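Local coordinates for tryptophan synthase alpha chain (Aquifex aeolicus, PDB 2EKC), which probably carries out the aldol cleavage of indoleglycerol phosphate to indole and glyceraldehyde 3-phosphate, within the tetramer that makes tryptophan, at residues Ile50-Ser55 against Leu99-Asn104; Pro156-Lys161 against Thr174-Val179; Phe213-Lys218 against Val231-Ala236. All blocks are in the same frame, centred on the assembly; numbering follows the deposited sequence.

Interaction 1: residues Ile50-Ser55 against Leu99-Asn104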
ATOM      1  N   ILE A  50       1.892  -4.495   2.734  1.00 11.76           N
ATOM      2  CA  ILE A  50       2.025  -5.434   3.842  1.00 10.37           C
ATOM      3  C   ILE A  50       1.776  -4.739   5.173  1.00 11.56           C
ATOM      4  O   ILE A  50       2.539  -3.858   5.567  1.00 10.40           O
ATOM      5  CB  ILE A  50       3.446  -6.053   3.841  1.00 12.28           C
ATOM      6  CG1 ILE A  50       3.725  -6.696   2.475  1.00 13.53           C
ATOM      7  CG2 ILE A  50       3.575  -7.073   4.964  1.00 12.08           C
ATOM      8  CD1 ILE A  50       5.129  -7.326   2.334  1.00 12.88           C
ATOM      9  N   GLY A  51       0.707  -5.138   5.864  1.00 11.87           N
ATOM     10  CA  GLY A  51       0.371  -4.518   7.137  1.00 11.87           C
ATOM     11  C   GLY A  51       1.197  -4.982   8.328  1.00 12.01           C
ATOM     12  O   GLY A  51       1.283  -6.175   8.602  1.00 11.31           O
ATOM     13  N   PHE A  52       1.793  -4.021   9.031  1.00 11.12           N
ATOM     14  CA  PHE A  52       2.631  -4.260  10.215  1.00 11.48           C
ATOM     15  C   PHE A  52       1.750  -3.915  11.425  1.00 12.85           C
ATOM     16  O   PHE A  52       1.524  -2.743  11.716  1.00 12.28           O
ATOM     17  CB  PHE A  52       3.867  -3.343  10.121  1.00  9.80           C
ATOM     18  CG  PHE A  52       4.770  -3.355  11.337  1.00  9.75           C
ATOM     19  CD1 PHE A  52       4.682  -4.351  12.304  1.00 11.96           C
ATOM     20  CD2 PHE A  52       5.748  -2.369  11.482  1.00 13.93           C
ATOM     21  CE1 PHE A  52       5.555  -4.369  13.400  1.00 12.11           C
ATOM     22  CE2 PHE A  52       6.627  -2.373  12.571  1.00 13.02           C
ATOM     23  CZ  PHE A  52       6.531  -3.376  13.533  1.00 15.92           C
ATOM     24  N   PRO A  53       1.235  -4.935  12.136  1.00 12.86           N
ATOM     25  CA  PRO A  53       0.369  -4.732  13.307  1.00 14.65           C
ATOM     26  C   PRO A  53       0.879  -3.683  14.294  1.00 15.16           C
ATOM     27  O   PRO A  53       2.032  -3.735  14.718  1.00 16.16           O
ATOM     28  CB  PRO A  53       0.297  -6.123  13.929  1.00 14.27           C
ATOM     29  CG  PRO A  53       0.445  -7.029  12.738  1.00 14.85           C
ATOM     30  CD  PRO A  53       1.562  -6.363  11.978  1.00 12.27           C
ATOM     31  N   PHE A  54       0.008  -2.745  14.664  1.00 14.68           N
ATOM     32  CA  PHE A  54       0.367  -1.674  15.591  1.00 12.68           C
ATOM     33  C   PHE A  54      -0.664  -1.550  16.718  1.00 15.39           C
ATOM     34  O   PHE A  54      -1.861  -1.765  16.510  1.00 15.88           O
ATOM     35  CB  PHE A  54       0.490  -0.350  14.821  1.00 12.29           C
ATOM     36  CG  PHE A  54       0.963   0.804  15.663  1.00 14.21           C
ATOM     37  CD1 PHE A  54       2.124   0.699  16.423  1.00 13.19           C
ATOM     38  CD2 PHE A  54       0.253   2.002  15.687  1.00 14.61           C
ATOM     39  CE1 PHE A  54       2.573   1.774  17.196  1.00 11.90           C
ATOM     40  CE2 PHE A  54       0.695   3.085  16.456  1.00 14.31           C
ATOM     41  CZ  PHE A  54       1.854   2.969  17.210  1.00 13.07           C
ATOM     42  N   SER A  55      -0.196  -1.187  17.910  1.00 13.69           N
ATOM     43  CA  SER A  55      -1.067  -1.072  19.082  1.00 15.80           C
ATOM     44  C   SER A  55      -2.040   0.108  19.098  1.00 16.21           C
ATOM     45  O   SER A  55      -2.987   0.112  19.891  1.00 16.32           O
ATOM     46  CB  SER A  55      -0.214  -1.010  20.352  1.00 16.36           C
ATOM     47  OG  SER A  55       0.531   0.194  20.379  1.00 18.77           O
ATOM     48  N   LEU A  99       5.692  -1.643   2.657  1.00 11.41           N
ATOM     49  CA  LEU A  99       5.437  -1.928   4.059  1.00 10.69           C
ATOM     50  C   LEU A  99       4.579  -0.820   4.645  1.00 11.52           C
ATOM     51  O   LEU A  99       4.936   0.361   4.563  1.00 10.27           O
ATOM     52  CB  LEU A  99       6.749  -2.020   4.847  1.00 10.75           C
ATOM     53  CG  LEU A  99       6.570  -2.262   6.351  1.00 14.30           C
ATOM     54  CD1 LEU A  99       6.065  -3.684   6.587  1.00 11.46           C
ATOM     55  CD2 LEU A  99       7.886  -2.035   7.083  1.00 11.96           C
ATOM     56  N   MET A 100       3.442  -1.203   5.223  1.00 11.70           N
ATOM     57  CA  MET A 100       2.543  -0.244   5.848  1.00 14.92           C
ATOM     58  C   MET A 100       2.877  -0.242   7.333  1.00 14.80           C
ATOM     59  O   MET A 100       2.557  -1.191   8.051  1.00 13.79           O
ATOM     60  CB  MET A 100       1.079  -0.652   5.640  1.00 19.01           C
ATOM     61  CG  MET A 100       0.062   0.409   6.078  1.00 26.89           C
ATOM     62  SD  MET A 100      -0.153   0.579   7.877  1.00 36.43           S
ATOM     63  CE  MET A 100       0.890   1.853   8.239  1.00 33.11           C
ATOM     64  N   THR A 101       3.525   0.826   7.786  1.00 11.46           N
ATOM     65  CA  THR A 101       3.917   0.930   9.180  1.00 11.83           C
ATOM     66  C   THR A 101       3.661   2.317   9.755  1.00 12.73           C
ATOM     67  O   THR A 101       3.802   3.335   9.064  1.00 13.54           O
ATOM     68  CB  THR A 101       5.427   0.598   9.361  1.00 12.76           C
ATOM     69  OG1 THR A 101       5.800   0.773  10.734  1.00 16.31           O
ATOM     70  CG2 THR A 101       6.286   1.518   8.505  1.00 12.67           C
ATOM     71  N   TYR A 102       3.259   2.357  11.019  1.00 11.77           N
ATOM     72  CA  TYR A 102       3.045   3.630  11.679  1.00 11.74           C
ATOM     73  C   TYR A 102       4.449   4.116  12.007  1.00 12.40           C
ATOM     74  O   TYR A 102       5.405   3.333  11.953  1.00 11.33           O
ATOM     75  CB  TYR A 102       2.199   3.448  12.938  1.00 12.37           C
ATOM     76  CG  TYR A 102       0.717   3.392  12.625  1.00 13.08           C
ATOM     77  CD1 TYR A 102       0.159   2.290  11.972  1.00 13.25           C
ATOM     78  CD2 TYR A 102      -0.119   4.462  12.942  1.00 14.03           C
ATOM     79  CE1 TYR A 102      -1.200   2.258  11.641  1.00 13.57           C
ATOM     80  CE2 TYR A 102      -1.476   4.444  12.617  1.00 14.05           C
ATOM     81  CZ  TYR A 102      -2.010   3.341  11.969  1.00 13.70           C
ATOM     82  OH  TYR A 102      -3.353   3.316  11.668  1.00 12.79           O
ATOM     83  N   TYR A 103       4.590   5.394  12.339  1.00 13.44           N
ATOM     84  CA  TYR A 103       5.919   5.935  12.606  1.00 13.78           C
ATOM     85  C   TYR A 103       6.618   5.465  13.879  1.00 13.61           C
ATOM     86  O   TYR A 103       7.801   5.136  13.845  1.00 14.21           O
ATOM     87  CB  TYR A 103       5.891   7.465  12.612  1.00 15.13           C
ATOM     88  CG  TYR A 103       7.263   8.047  12.885  1.00 17.30           C
ATOM     89  CD1 TYR A 103       8.256   8.027  11.907  1.00 17.96           C
ATOM     90  CD2 TYR A 103       7.590   8.549  14.145  1.00 19.25           C
ATOM     91  CE1 TYR A 103       9.545   8.487  12.179  1.00 21.15           C
ATOM     92  CE2 TYR A 103       8.873   9.010  14.428  1.00 22.31           C
ATOM     93  CZ  TYR A 103       9.843   8.976  13.443  1.00 21.32           C
ATOM     94  OH  TYR A 103      11.112   9.419  13.732  1.00 26.12           O
ATOM     95  N   ASN A 104       5.894   5.452  14.994  1.00 14.95           N
ATOM     96  CA  ASN A 104       6.464   5.057  16.280  1.00 17.80           C
ATOM     97  C   ASN A 104       7.349   3.812  16.254  1.00 17.88           C
ATOM     98  O   ASN A 104       8.463   3.831  16.779  1.00 17.19           O
ATOM     99  CB  ASN A 104       5.347   4.883  17.314  1.00 21.93           C
ATOM    100  CG  ASN A 104       5.862   4.400  18.654  1.00 25.54           C
ATOM    101  OD1 ASN A 104       6.774   4.988  19.233  1.00 27.38           O
ATOM    102  ND2 ASN A 104       5.271   3.323  19.159  1.00 29.90           N
TER
HETATM  103  O   HOH W   1       2.899  -0.321  12.092  1.00 10.87           O
HETATM  104  O   HOH W   2       0.489  -1.005  10.095  1.00 30.95           O
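The rings of F54 and Y102 lie against each other with their planes 21° apart but offset along one another, so that they barely overlap. CD2 of F54 sits 3.4 Å from CG of Y102, over one face of the tyrosine ring and toward its rim. CB of Y102 stands over a face of the F54 ring, 3.9 Å from its centroid, a CH-pi contact, while OG of S55 lies above the opposite face. ND2 of N104 reaches the edge of the F54 ring at CE1, and two waters bound by F52 O lie at the edge of the Y102 ring, in its plane. This is the C-terminal mouth of a TIM barrel, where the neighbouring parallel strands 47-51 and 97-100 run out into their loops; the mouth carries the predicted proton acceptors E49 and D60, and the hydroxyl of Y102 is hydrogen-bonded to D60. Deeper in, the pairing is regular: M100 N donates to I50 O at 2.8 Å with an N-H...O angle of 167°, and F52 N donates to M100 O at 3.1 Å. Beyond F52 the chains part: one of the waters joins F52 O to Y102 N, and the other donates to both F52 O and M100 O. The F52 ring, with CG anti to the backbone N (chi1 174°), turns from these waters toward the helix layer, where F78, V81 and F114 lie around it. T101 runs alongside it: OG1 meets the ring edge 3.2 Å from F52 CD2, and the same oxygen donates to a lone pair of Y102 O at 2.9 Å.

Interaction 2: residues Pro156-Lys161 against Thr174-Val179; sequences PTSTRK and TYFVSV
P156 carries most of this contact, burying 91 Å² of its surface against the end of strand 174-177 and the residues after it. The CG and CD edge of its ring meets two carbonyl oxygens: CG lies 3.3 Å from V177 O, and CD lies 3.4 Å from V179 O. CD also packs on the V177 methyl CG2 at 3.6 Å, the one apolar side-chain pair between the segments. With CG1 anti to the carbonyl carbon (chi1 -63°), CG2 is left between the backbone N and the carbonyl carbon, where it meets P156 CD. No hydrogen bond crosses the contact, and V177 O, buried by it, has no polar partner in the model. An alanine in place of P156 lacks CG and CD, and would probably open a gap beside V177 CG2 and leave the carbonyl oxygens of V177 and V179 less covered. F176 is the next largest contributor, with 37 Å². Its ring approaches S158 by CE2, 4.3 Å from S158 OG, a loose approach; the hydroxyl itself is hydrogen-bonded to A155 N. Both segments belong to one beta-alpha-beta unit of the barrel: 156-159 leads from strand 149-154 into helix 160-169, with T159 as its N-cap, and 174-177 is the returning parallel strand. Helix 192-204 touches both segments, with R193 on P156, I194 on F176, and the Y201 ring edge-to-face with that of F176.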
ATOM      1  N   PRO A 156      -8.142  14.816  -0.893  1.00 21.49           N
ATOM      2  CA  PRO A 156      -8.992  15.552  -1.832  1.00 22.17           C
ATOM      3  C   PRO A 156      -8.910  17.051  -1.581  1.00 21.95           C
ATOM      4  O   PRO A 156      -9.276  17.850  -2.441  1.00 23.31           O
ATOM      5  CB  PRO A 156     -10.388  14.996  -1.546  1.00 22.66           C
ATOM      6  CG  PRO A 156     -10.102  13.608  -1.024  1.00 22.74           C
ATOM      7  CD  PRO A 156      -8.941  13.864  -0.106  1.00 21.65           C
ATOM      8  N   THR A 157      -8.419  17.424  -0.403  1.00 22.55           N
ATOM      9  CA  THR A 157      -8.297  18.831  -0.036  1.00 24.43           C
ATOM     10  C   THR A 157      -6.863  19.363  -0.037  1.00 24.21           C
ATOM     11  O   THR A 157      -6.611  20.461   0.456  1.00 25.82           O
ATOM     12  CB  THR A 157      -8.907  19.096   1.359  1.00 24.51           C
ATOM     13  OG1 THR A 157      -8.255  18.270   2.332  1.00 27.33           O
ATOM     14  CG2 THR A 157     -10.397  18.791   1.354  1.00 26.24           C
ATOM     15  N   SER A 158      -5.924  18.597  -0.584  1.00 22.60           N
ATOM     16  CA  SER A 158      -4.534  19.051  -0.633  1.00 21.14           C
ATOM     17  C   SER A 158      -4.416  20.333  -1.456  1.00 20.74           C
ATOM     18  O   SER A 158      -4.965  20.432  -2.556  1.00 19.99           O
ATOM     19  CB  SER A 158      -3.635  17.965  -1.231  1.00 20.87           C
ATOM     20  OG  SER A 158      -3.517  16.860  -0.350  1.00 20.20           O
ATOM     21  N   THR A 159      -3.704  21.317  -0.919  1.00 18.94           N
ATOM     22  CA  THR A 159      -3.529  22.588  -1.612  1.00 19.31           C
ATOM     23  C   THR A 159      -2.572  22.406  -2.784  1.00 19.32           C
ATOM     24  O   THR A 159      -1.863  21.404  -2.859  1.00 18.29           O
ATOM     25  CB  THR A 159      -2.936  23.649  -0.680  1.00 18.51           C
ATOM     26  OG1 THR A 159      -1.615  23.252  -0.300  1.00 17.31           O
ATOM     27  CG2 THR A 159      -3.794  23.802   0.570  1.00 19.59           C
ATOM     28  N   ARG A 160      -2.551  23.377  -3.695  1.00 20.00           N
ATOM     29  CA  ARG A 160      -1.661  23.300  -4.846  1.00 21.34           C
ATOM     30  C   ARG A 160      -0.213  23.271  -4.383  1.00 20.06           C
ATOM     31  O   ARG A 160       0.606  22.554  -4.951  1.00 20.82           O
ATOM     32  CB  ARG A 160      -1.879  24.489  -5.790  1.00 22.98           C
ATOM     33  CG  ARG A 160      -3.225  24.485  -6.494  1.00 25.71           C
ATOM     34  CD  ARG A 160      -3.299  25.596  -7.531  1.00 27.17           C
ATOM     35  NE  ARG A 160      -2.372  25.384  -8.641  1.00 27.98           N
ATOM     36  CZ  ARG A 160      -2.540  24.466  -9.589  1.00 29.59           C
ATOM     37  NH1 ARG A 160      -3.602  23.670  -9.566  1.00 31.18           N
ATOM     38  NH2 ARG A 160      -1.650  24.341 -10.564  1.00 28.25           N
ATOM     39  N   LYS A 161       0.103  24.050  -3.352  1.00 19.47           N
ATOM     40  CA  LYS A 161       1.461  24.079  -2.824  1.00 18.01           C
ATOM     41  C   LYS A 161       1.815  22.725  -2.217  1.00 18.70           C
ATOM     42  O   LYS A 161       2.942  22.245  -2.366  1.00 17.49           O
ATOM     43  CB  LYS A 161       1.613  25.174  -1.761  1.00 19.59           C
ATOM     44  CG  LYS A 161       1.692  26.586  -2.327  1.00 23.55           C
ATOM     45  CD  LYS A 161       1.884  27.616  -1.220  1.00 23.72           C
ATOM     46  CE  LYS A 161       1.938  29.029  -1.781  1.00 26.66           C
ATOM     47  NZ  LYS A 161       2.038  30.050  -0.701  1.00 26.32           N
ATOM     48  N   THR A 174       2.668   8.186  -5.652  1.00 16.71           N
ATOM     49  CA  THR A 174       1.965   8.894  -4.592  1.00 16.95           C
ATOM     50  C   THR A 174       0.652   8.185  -4.283  1.00 16.56           C
ATOM     51  O   THR A 174       0.128   7.435  -5.108  1.00 13.48           O
ATOM     52  CB  THR A 174       1.634  10.348  -4.995  1.00 18.34           C
ATOM     53  OG1 THR A 174       0.749  10.345  -6.121  1.00 19.82           O
ATOM     54  CG2 THR A 174       2.902  11.108  -5.356  1.00 18.32           C
ATOM     55  N   TYR A 175       0.129   8.434  -3.090  1.00 17.29           N
ATOM     56  CA  TYR A 175      -1.125   7.839  -2.661  1.00 18.72           C
ATOM     57  C   TYR A 175      -2.075   8.912  -2.138  1.00 17.19           C
ATOM     58  O   TYR A 175      -1.723   9.669  -1.236  1.00 17.15           O
ATOM     59  CB  TYR A 175      -0.884   6.808  -1.550  1.00 22.48           C
ATOM     60  CG  TYR A 175      -2.174   6.296  -0.942  1.00 27.55           C
ATOM     61  CD1 TYR A 175      -3.069   5.538  -1.696  1.00 29.28           C
ATOM     62  CD2 TYR A 175      -2.538   6.635   0.364  1.00 31.38           C
ATOM     63  CE1 TYR A 175      -4.301   5.131  -1.173  1.00 31.24           C
ATOM     64  CE2 TYR A 175      -3.771   6.234   0.900  1.00 34.17           C
ATOM     65  CZ  TYR A 175      -4.648   5.484   0.121  1.00 34.30           C
ATOM     66  OH  TYR A 175      -5.875   5.108   0.628  1.00 35.61           O
ATOM     67  N   PHE A 176      -3.274   8.976  -2.712  1.00 15.19           N
ATOM     68  CA  PHE A 176      -4.283   9.932  -2.272  1.00 16.75           C
ATOM     69  C   PHE A 176      -5.481   9.175  -1.713  1.00 19.64           C
ATOM     70  O   PHE A 176      -5.837   8.113  -2.217  1.00 17.38           O
ATOM     71  CB  PHE A 176      -4.780  10.798  -3.437  1.00 15.95           C
ATOM     72  CG  PHE A 176      -3.918  11.985  -3.736  1.00 16.94           C
ATOM     73  CD1 PHE A 176      -2.610  11.822  -4.175  1.00 16.41           C
ATOM     74  CD2 PHE A 176      -4.428  13.273  -3.604  1.00 17.22           C
ATOM     75  CE1 PHE A 176      -1.818  12.935  -4.486  1.00 18.68           C
ATOM     76  CE2 PHE A 176      -3.646  14.389  -3.911  1.00 17.73           C
ATOM     77  CZ  PHE A 176      -2.343  14.221  -4.353  1.00 15.41           C
ATOM     78  N   VAL A 177      -6.096   9.724  -0.671  1.00 23.78           N
ATOM     79  CA  VAL A 177      -7.290   9.121  -0.087  1.00 27.17           C
ATOM     80  C   VAL A 177      -8.459   9.703  -0.889  1.00 28.40           C
ATOM     81  O   VAL A 177      -8.398  10.854  -1.322  1.00 28.25           O
ATOM     82  CB  VAL A 177      -7.433   9.486   1.400  1.00 28.21           C
ATOM     83  CG1 VAL A 177      -6.251   8.926   2.172  1.00 30.84           C
ATOM     84  CG2 VAL A 177      -7.509  10.998   1.570  1.00 28.52           C
ATOM     85  N   SER A 178      -9.515   8.921  -1.087  1.00 29.76           N
ATOM     86  CA  SER A 178     -10.648   9.372  -1.892  1.00 32.00           C
ATOM     87  C   SER A 178     -11.685  10.258  -1.212  1.00 34.28           C
ATOM     88  O   SER A 178     -12.488  10.899  -1.893  1.00 33.50           O
ATOM     89  CB  SER A 178     -11.366   8.165  -2.502  1.00 31.22           C
ATOM     90  OG  SER A 178     -12.108   7.468  -1.519  1.00 30.65           O
ATOM     91  N   VAL A 179     -11.679  10.299   0.116  1.00 35.96           N
ATOM     92  CA  VAL A 179     -12.657  11.104   0.842  1.00 38.75           C
ATOM     93  C   VAL A 179     -11.992  12.175   1.703  1.00 40.35           C
ATOM     94  O   VAL A 179     -10.822  12.056   2.066  1.00 39.76           O
ATOM     95  CB  VAL A 179     -13.552  10.207   1.740  1.00 38.65           C
ATOM     96  CG1 VAL A 179     -12.743   9.667   2.904  1.00 39.17           C
ATOM     97  CG2 VAL A 179     -14.761  10.991   2.235  1.00 39.53           C
TER

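Interaction 3: residues Phe213-Lys218 against Val231-Ala236; sequences FGVSKK and VVVGSA
Apolar packing centres on V215, which buries 81 Å², the largest share of this contact. Its CG1, anti to the backbone N (chi1 -174°), meets V233 CG2 at 3.5 Å, and the two valine side chains cross at about a right angle. CG2, the other branch, rests 3.7 Å from the carbonyl oxygen of V232. Further along, S216 CB touches A236 CB at 3.8 Å, bringing the loop against the first turn of helix 235-242. Direct hydrogen bonds between the segments are absent; two waters do the polar work. One accepts from V215 N and donates to V232 O at 2.8 Å. The other donates to V215 O at 2.6 Å and accepts from G234 N and A236 N, so it holds amides at the start of the helix, whose N-cap is G234. V215 is thus bridged through both its backbone N and its O. In the TIM barrel, this contact joins the loop after strand 209-212 to the C-terminal end of the adjacent strand 230-233. V232 touches the predicted catalytic E49, helix 218-225 lies on V215 through H220 and I224, and helix 246-258 covers V233 and A236 with L256 and L252.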
ATOM      1  N   PHE A 213      -9.395   3.839  -0.348  1.00 32.12           N
ATOM      2  CA  PHE A 213     -10.531   4.033   0.546  1.00 34.55           C
ATOM      3  C   PHE A 213     -11.858   3.933  -0.188  1.00 35.70           C
ATOM      4  O   PHE A 213     -12.117   4.681  -1.130  1.00 35.25           O
ATOM      5  CB  PHE A 213     -10.474   5.384   1.264  1.00 36.40           C
ATOM      6  CG  PHE A 213     -11.586   5.570   2.262  1.00 39.27           C
ATOM      7  CD1 PHE A 213     -11.542   4.933   3.498  1.00 40.25           C
ATOM      8  CD2 PHE A 213     -12.712   6.321   1.937  1.00 40.15           C
ATOM      9  CE1 PHE A 213     -12.605   5.037   4.397  1.00 40.62           C
ATOM     10  CE2 PHE A 213     -13.780   6.431   2.828  1.00 40.94           C
ATOM     11  CZ  PHE A 213     -13.725   5.787   4.059  1.00 40.25           C
ATOM     12  N   GLY A 214     -12.694   2.999   0.251  1.00 36.76           N
ATOM     13  CA  GLY A 214     -14.000   2.832  -0.358  1.00 37.44           C
ATOM     14  C   GLY A 214     -14.061   1.994  -1.618  1.00 37.49           C
ATOM     15  O   GLY A 214     -15.002   2.127  -2.399  1.00 38.01           O
ATOM     16  N   VAL A 215     -13.073   1.131  -1.831  1.00 36.93           N
ATOM     17  CA  VAL A 215     -13.073   0.281  -3.017  1.00 36.13           C
ATOM     18  C   VAL A 215     -13.392  -1.150  -2.611  1.00 35.80           C
ATOM     19  O   VAL A 215     -12.715  -1.723  -1.762  1.00 37.23           O
ATOM     20  CB  VAL A 215     -11.706   0.301  -3.731  1.00 36.41           C
ATOM     21  CG1 VAL A 215     -11.796  -0.467  -5.041  1.00 35.92           C
ATOM     22  CG2 VAL A 215     -11.262   1.736  -3.973  1.00 36.24           C
ATOM     23  N   SER A 216     -14.425  -1.728  -3.217  1.00 34.98           N
ATOM     24  CA  SER A 216     -14.815  -3.095  -2.893  1.00 33.92           C
ATOM     25  C   SER A 216     -15.570  -3.778  -4.025  1.00 32.96           C
ATOM     26  O   SER A 216     -15.960  -4.936  -3.903  1.00 33.02           O
ATOM     27  CB  SER A 216     -15.683  -3.104  -1.632  1.00 35.67           C
ATOM     28  OG  SER A 216     -16.852  -2.323  -1.813  1.00 37.12           O
ATOM     29  N   LYS A 217     -15.777  -3.060  -5.122  1.00 32.08           N
ATOM     30  CA  LYS A 217     -16.502  -3.610  -6.266  1.00 32.91           C
ATOM     31  C   LYS A 217     -15.787  -3.293  -7.572  1.00 31.54           C
ATOM     32  O   LYS A 217     -15.114  -2.270  -7.689  1.00 30.54           O
ATOM     33  CB  LYS A 217     -17.917  -3.028  -6.311  1.00 36.34           C
ATOM     34  CG  LYS A 217     -18.768  -3.369  -5.097  1.00 38.90           C
ATOM     35  CD  LYS A 217     -19.927  -2.392  -4.927  1.00 41.17           C
ATOM     36  CE  LYS A 217     -20.823  -2.338  -6.153  1.00 42.60           C
ATOM     37  NZ  LYS A 217     -21.927  -1.353  -5.969  1.00 43.22           N
ATOM     38  N   LYS A 218     -15.938  -4.176  -8.551  1.00 31.54           N
ATOM     39  CA  LYS A 218     -15.316  -3.989  -9.855  1.00 31.80           C
ATOM     40  C   LYS A 218     -15.651  -2.609 -10.413  1.00 31.61           C
ATOM     41  O   LYS A 218     -14.801  -1.950 -11.013  1.00 31.44           O
ATOM     42  CB  LYS A 218     -15.798  -5.069 -10.820  1.00 32.31           C
ATOM     43  CG  LYS A 218     -15.314  -4.899 -12.247  1.00 33.91           C
ATOM     44  CD  LYS A 218     -15.909  -5.972 -13.136  1.00 34.92           C
ATOM     45  CE  LYS A 218     -15.651  -5.683 -14.604  1.00 35.11           C
ATOM     46  NZ  LYS A 218     -16.296  -6.708 -15.469  1.00 36.74           N
ATOM     47  N   VAL A 231      -5.627   1.624  -8.034  1.00 17.97           N
ATOM     48  CA  VAL A 231      -6.550   1.681  -6.910  1.00 17.56           C
ATOM     49  C   VAL A 231      -6.066   0.775  -5.785  1.00 17.29           C
ATOM     50  O   VAL A 231      -5.472  -0.278  -6.026  1.00 16.71           O
ATOM     51  CB  VAL A 231      -7.969   1.251  -7.326  1.00 17.61           C
ATOM     52  CG1 VAL A 231      -8.470   2.150  -8.445  1.00 19.95           C
ATOM     53  CG2 VAL A 231      -7.969  -0.196  -7.766  1.00 19.21           C
ATOM     54  N   VAL A 232      -6.326   1.200  -4.556  1.00 15.31           N
ATOM     55  CA  VAL A 232      -5.924   0.447  -3.382  1.00 13.86           C
ATOM     56  C   VAL A 232      -7.155  -0.173  -2.731  1.00 15.57           C
ATOM     57  O   VAL A 232      -8.145   0.517  -2.478  1.00 14.66           O
ATOM     58  CB  VAL A 232      -5.225   1.366  -2.359  1.00 14.26           C
ATOM     59  CG1 VAL A 232      -4.687   0.544  -1.197  1.00 11.46           C
ATOM     60  CG2 VAL A 232      -4.106   2.141  -3.047  1.00 12.49           C
ATOM     61  N   VAL A 233      -7.091  -1.478  -2.484  1.00 16.01           N
ATOM     62  CA  VAL A 233      -8.191  -2.205  -1.850  1.00 16.05           C
ATOM     63  C   VAL A 233      -7.622  -2.874  -0.606  1.00 14.84           C
ATOM     64  O   VAL A 233      -6.582  -3.520  -0.673  1.00 15.68           O
ATOM     65  CB  VAL A 233      -8.754  -3.289  -2.788  1.00 15.65           C
ATOM     66  CG1 VAL A 233      -9.935  -3.993  -2.133  1.00 16.04           C
ATOM     67  CG2 VAL A 233      -9.167  -2.654  -4.110  1.00 19.04           C
ATOM     68  N   GLY A 234      -8.301  -2.709   0.524  1.00 15.69           N
ATOM     69  CA  GLY A 234      -7.827  -3.301   1.761  1.00 15.18           C
ATOM     70  C   GLY A 234      -8.914  -3.923   2.621  1.00 15.02           C
ATOM     71  O   GLY A 234      -8.956  -5.143   2.775  1.00 11.41           O
ATOM     72  N   SER A 235      -9.805  -3.098   3.167  1.00 12.64           N
ATOM     73  CA  SER A 235     -10.860  -3.614   4.033  1.00 14.75           C
ATOM     74  C   SER A 235     -11.649  -4.767   3.429  1.00 13.68           C
ATOM     75  O   SER A 235     -11.911  -5.757   4.110  1.00 14.10           O
ATOM     76  CB  SER A 235     -11.811  -2.489   4.458  1.00 15.33           C
ATOM     77  OG  SER A 235     -12.401  -1.862   3.332  1.00 26.69           O
ATOM     78  N   ALA A 236     -12.023  -4.653   2.158  1.00 13.67           N
ATOM     79  CA  ALA A 236     -12.788  -5.714   1.508  1.00 15.32           C
ATOM     80  C   ALA A 236     -12.029  -7.040   1.497  1.00 15.72           C
ATOM     81  O   ALA A 236     -12.627  -8.110   1.625  1.00 15.29           O
ATOM     82  CB  ALA A 236     -13.146  -5.307   0.086  1.00 15.59           C
TER
HETATM   83  O   HOH W   3     -11.500  -2.152   0.543  1.00 26.50           O
HETATM   84  O   HOH W   4     -10.312   1.186  -0.908  1.00 32.46           O

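How the interactions relate
All three interactions lie at C-terminal strand ends of one eight-stranded barrel, but at different depths. Interaction 1 is mostly buried and alone has direct hydrogen bonds between its segments, because both include the paired ends of adjacent strands; in the others one segment lies beyond its strand. Interactions 2 and 3 are partly buried and join a strand end to a loop, the former by proline packing, the latter by valines and bridging waters. Those two touch: S178 OG lies 2.8 Å from F213 O, a probable hydrogen bond, and Y175 packs on V232. Interaction 1 stays about 9 Å from each at the nearest atoms, yet interactions 1 and 3 both border predicted catalytic residues.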